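Side-chain contact in inorganic polyphosphate/ATP-glucomannokinase (Arthrobacter sp., PDB 1WOQ), which probably transfers a phosphoryl group from inorganic polyphosphate or ATP to glucose or mannose, as a ROK-family sugar kinase with an actin-like ATPase fold: residues F218-G223 / E230-L235. Residues are numbered along the deposited sequence; the frame is centred on the assembly and turned at random.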
ATOM      1  N   PHE A 218      -7.164  14.240   3.328  1.00 13.61           N
ATOM      2  CA  PHE A 218      -5.851  13.630   3.133  1.00 12.70           C
ATOM      3  C   PHE A 218      -5.767  12.594   4.246  1.00 14.03           C
ATOM      4  O   PHE A 218      -6.104  12.894   5.388  1.00 15.11           O
ATOM      5  CB  PHE A 218      -4.718  14.639   3.366  1.00 13.44           C
ATOM      6  CG  PHE A 218      -4.317  15.422   2.150  1.00 12.51           C
ATOM      7  CD1 PHE A 218      -4.226  16.812   2.212  1.00 14.91           C
ATOM      8  CD2 PHE A 218      -3.953  14.779   0.970  1.00 14.40           C
ATOM      9  CE1 PHE A 218      -3.776  17.552   1.118  1.00 15.51           C
ATOM     10  CE2 PHE A 218      -3.499  15.512  -0.129  1.00 14.43           C
ATOM     11  CZ  PHE A 218      -3.411  16.901  -0.052  1.00 16.08           C
ATOM     12  N   ILE A 219      -5.338  11.382   3.920  1.00 14.11           N
ATOM     13  CA  ILE A 219      -5.172  10.341   4.930  1.00 13.02           C
ATOM     14  C   ILE A 219      -3.713   9.923   4.811  1.00 14.66           C
ATOM     15  O   ILE A 219      -3.265   9.537   3.737  1.00 14.17           O
ATOM     16  CB  ILE A 219      -6.074   9.123   4.662  1.00 14.20           C
ATOM     17  CG1 ILE A 219      -7.547   9.531   4.752  1.00 12.56           C
ATOM     18  CG2 ILE A 219      -5.769   8.026   5.676  1.00 14.24           C
ATOM     19  CD1 ILE A 219      -8.514   8.443   4.321  1.00 16.28           C
ATOM     20  N   VAL A 220      -2.969  10.019   5.907  1.00 14.23           N
ATOM     21  CA  VAL A 220      -1.559   9.669   5.875  1.00 16.28           C
ATOM     22  C   VAL A 220      -1.295   8.261   6.384  1.00 17.49           C
ATOM     23  O   VAL A 220      -1.576   7.941   7.541  1.00 17.92           O
ATOM     24  CB  VAL A 220      -0.722  10.672   6.695  1.00 16.02           C
ATOM     25  CG1 VAL A 220       0.757  10.317   6.593  1.00 16.58           C
ATOM     26  CG2 VAL A 220      -0.971  12.091   6.185  1.00 18.24           C
ATOM     27  N   GLY A 221      -0.751   7.429   5.499  1.00 17.33           N
ATOM     28  CA  GLY A 221      -0.437   6.059   5.852  1.00 18.36           C
ATOM     29  C   GLY A 221       1.061   5.815   5.885  1.00 18.93           C
ATOM     30  O   GLY A 221       1.854   6.757   5.894  1.00 17.60           O
ATOM     31  N   GLY A 222       1.447   4.546   5.897  1.00 21.07           N
ATOM     32  CA  GLY A 222       2.855   4.206   5.944  1.00 24.45           C
ATOM     33  C   GLY A 222       3.308   4.049   7.381  1.00 24.99           C
ATOM     34  O   GLY A 222       2.644   4.520   8.307  1.00 25.54           O
ATOM     35  N   GLY A 223       4.446   3.391   7.567  1.00 27.80           N
ATOM     36  CA  GLY A 223       4.967   3.164   8.902  1.00 27.55           C
ATOM     37  C   GLY A 223       5.011   4.361   9.835  1.00 27.24           C
ATOM     38  O   GLY A 223       4.472   4.304  10.939  1.00 29.30           O
ATOM     39  N   GLU A 230       3.763  14.195  15.461  1.00 30.97           N
ATOM     40  CA  GLU A 230       5.024  14.931  15.451  1.00 30.94           C
ATOM     41  C   GLU A 230       5.156  15.914  14.287  1.00 30.64           C
ATOM     42  O   GLU A 230       6.043  16.771  14.296  1.00 31.41           O
ATOM     43  CB  GLU A 230       6.207  13.961  15.398  1.00 33.14           C
ATOM     44  CG  GLU A 230       6.442  13.167  16.668  1.00 35.97           C
ATOM     45  CD  GLU A 230       6.713  14.056  17.867  1.00 37.28           C
ATOM     46  OE1 GLU A 230       7.481  15.028  17.725  1.00 39.40           O
ATOM     47  OE2 GLU A 230       6.162  13.779  18.952  1.00 40.36           O
ATOM     48  N   TYR A 231       4.290  15.799  13.285  1.00 27.33           N
ATOM     49  CA  TYR A 231       4.384  16.696  12.138  1.00 25.70           C
ATOM     50  C   TYR A 231       3.076  17.260  11.590  1.00 25.20           C
ATOM     51  O   TYR A 231       3.053  18.388  11.097  1.00 25.42           O
ATOM     52  CB  TYR A 231       5.178  16.018  11.014  1.00 23.46           C
ATOM     53  CG  TYR A 231       4.726  14.618  10.653  1.00 21.92           C
ATOM     54  CD1 TYR A 231       3.657  14.406   9.779  1.00 21.20           C
ATOM     55  CD2 TYR A 231       5.388  13.502  11.164  1.00 21.91           C
ATOM     56  CE1 TYR A 231       3.263  13.113   9.420  1.00 20.53           C
ATOM     57  CE2 TYR A 231       5.003  12.207  10.813  1.00 21.46           C
ATOM     58  CZ  TYR A 231       3.941  12.019   9.941  1.00 21.25           C
ATOM     59  OH  TYR A 231       3.554  10.741   9.601  1.00 20.75           O
ATOM     60  N   LEU A 232       1.989  16.500  11.667  1.00 23.79           N
ATOM     61  CA  LEU A 232       0.717  17.005  11.154  1.00 23.94           C
ATOM     62  C   LEU A 232       0.291  18.294  11.861  1.00 24.69           C
ATOM     63  O   LEU A 232      -0.200  19.223  11.223  1.00 23.40           O
ATOM     64  CB  LEU A 232      -0.383  15.947  11.277  1.00 24.06           C
ATOM     65  CG  LEU A 232      -0.208  14.690  10.419  1.00 24.01           C
ATOM     66  CD1 LEU A 232      -1.470  13.842  10.524  1.00 25.44           C
ATOM     67  CD2 LEU A 232       0.051  15.073   8.964  1.00 23.13           C
ATOM     68  N   PRO A 233       0.472  18.369  13.191  1.00 26.20           N
ATOM     69  CA  PRO A 233       0.083  19.585  13.914  1.00 27.31           C
ATOM     70  C   PRO A 233       0.771  20.856  13.397  1.00 27.22           C
ATOM     71  O   PRO A 233       0.242  21.956  13.548  1.00 26.94           O
ATOM     72  CB  PRO A 233       0.472  19.263  15.354  1.00 27.63           C
ATOM     73  CG  PRO A 233       0.239  17.789  15.431  1.00 28.41           C
ATOM     74  CD  PRO A 233       0.844  17.298  14.135  1.00 27.25           C
ATOM     75  N   ASN A 234       1.944  20.703  12.788  1.00 27.11           N
ATOM     76  CA  ASN A 234       2.689  21.848  12.261  1.00 26.68           C
ATOM     77  C   ASN A 234       2.207  22.321  10.894  1.00 25.84           C
ATOM     78  O   ASN A 234       2.517  23.437  10.472  1.00 25.35           O
ATOM     79  CB  ASN A 234       4.179  21.520  12.148  1.00 28.84           C
ATOM     80  CG  ASN A 234       4.826  21.264  13.487  1.00 32.47           C
ATOM     81  OD1 ASN A 234       4.623  22.015  14.441  1.00 33.17           O
ATOM     82  ND2 ASN A 234       5.627  20.205  13.564  1.00 35.32           N
ATOM     83  N   LEU A 235       1.461  21.476  10.194  1.00 24.22           N
ATOM     84  CA  LEU A 235       0.985  21.833   8.866  1.00 22.92           C
ATOM     85  C   LEU A 235      -0.148  22.849   8.877  1.00 23.26           C
ATOM     86  O   LEU A 235      -0.922  22.934   9.831  1.00 24.36           O
ATOM     87  CB  LEU A 235       0.547  20.573   8.111  1.00 20.43           C
ATOM     88  CG  LEU A 235       1.606  19.469   8.017  1.00 18.71           C
ATOM     89  CD1 LEU A 235       1.058  18.301   7.195  1.00 17.73           C
ATOM     90  CD2 LEU A 235       2.872  20.018   7.378  1.00 19.16           C
TER
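V220 reaches Y231 and L232 from strand 217-221 in the second five-stranded sheet of this ROK kinase's actin-like fold. The strand sits between 143-149 and 241-243, parallel to both, and the chain then runs through G221, G222 and G223 into the loop holding Y231 and L232. The V220 and L232 CA atoms are 9.3 Å apart, so side chains must fill the distance. From its CB, which points at the loop, V220 divides into two methyls. CG1, anti to the backbone N (chi1 -177°), goes to the tyrosine and comes 4.1 Å from Y231 OH. CG2 turns to the leucine and rests 4.2 Å from L232 CD2, an apolar touch and nothing more. Both approaches are loose, and just 94 Å² is buried between the segments. Y231 sends its ring back toward the strand with CG between its own backbone N and carbonyl carbon (chi1 50°), and the hydroxyl is hydrogen-bonded to the carbonyl O of I224, just past the three glycines. That bond probably helps keep the hydroxyl beside V220. Around them, L149 lies against both V220 and Y231, I241 touches V220 and L232, and L202 of helix 195-213 packs on the tyrosine. The contact joins the sheet to the loop that packs on helix 195-213, and the side chain of V220 lies about 12 Å from the bound beta-D-glucopyranose. The loop makes a short 3-10 turn at 232-234, with N234 N bonded to Y231 O at 3.1 Å. Within the loop, L232 CD2 also lies 3.8 Å from Y231 CD1, so this one methyl meets both the valine and the tyrosine.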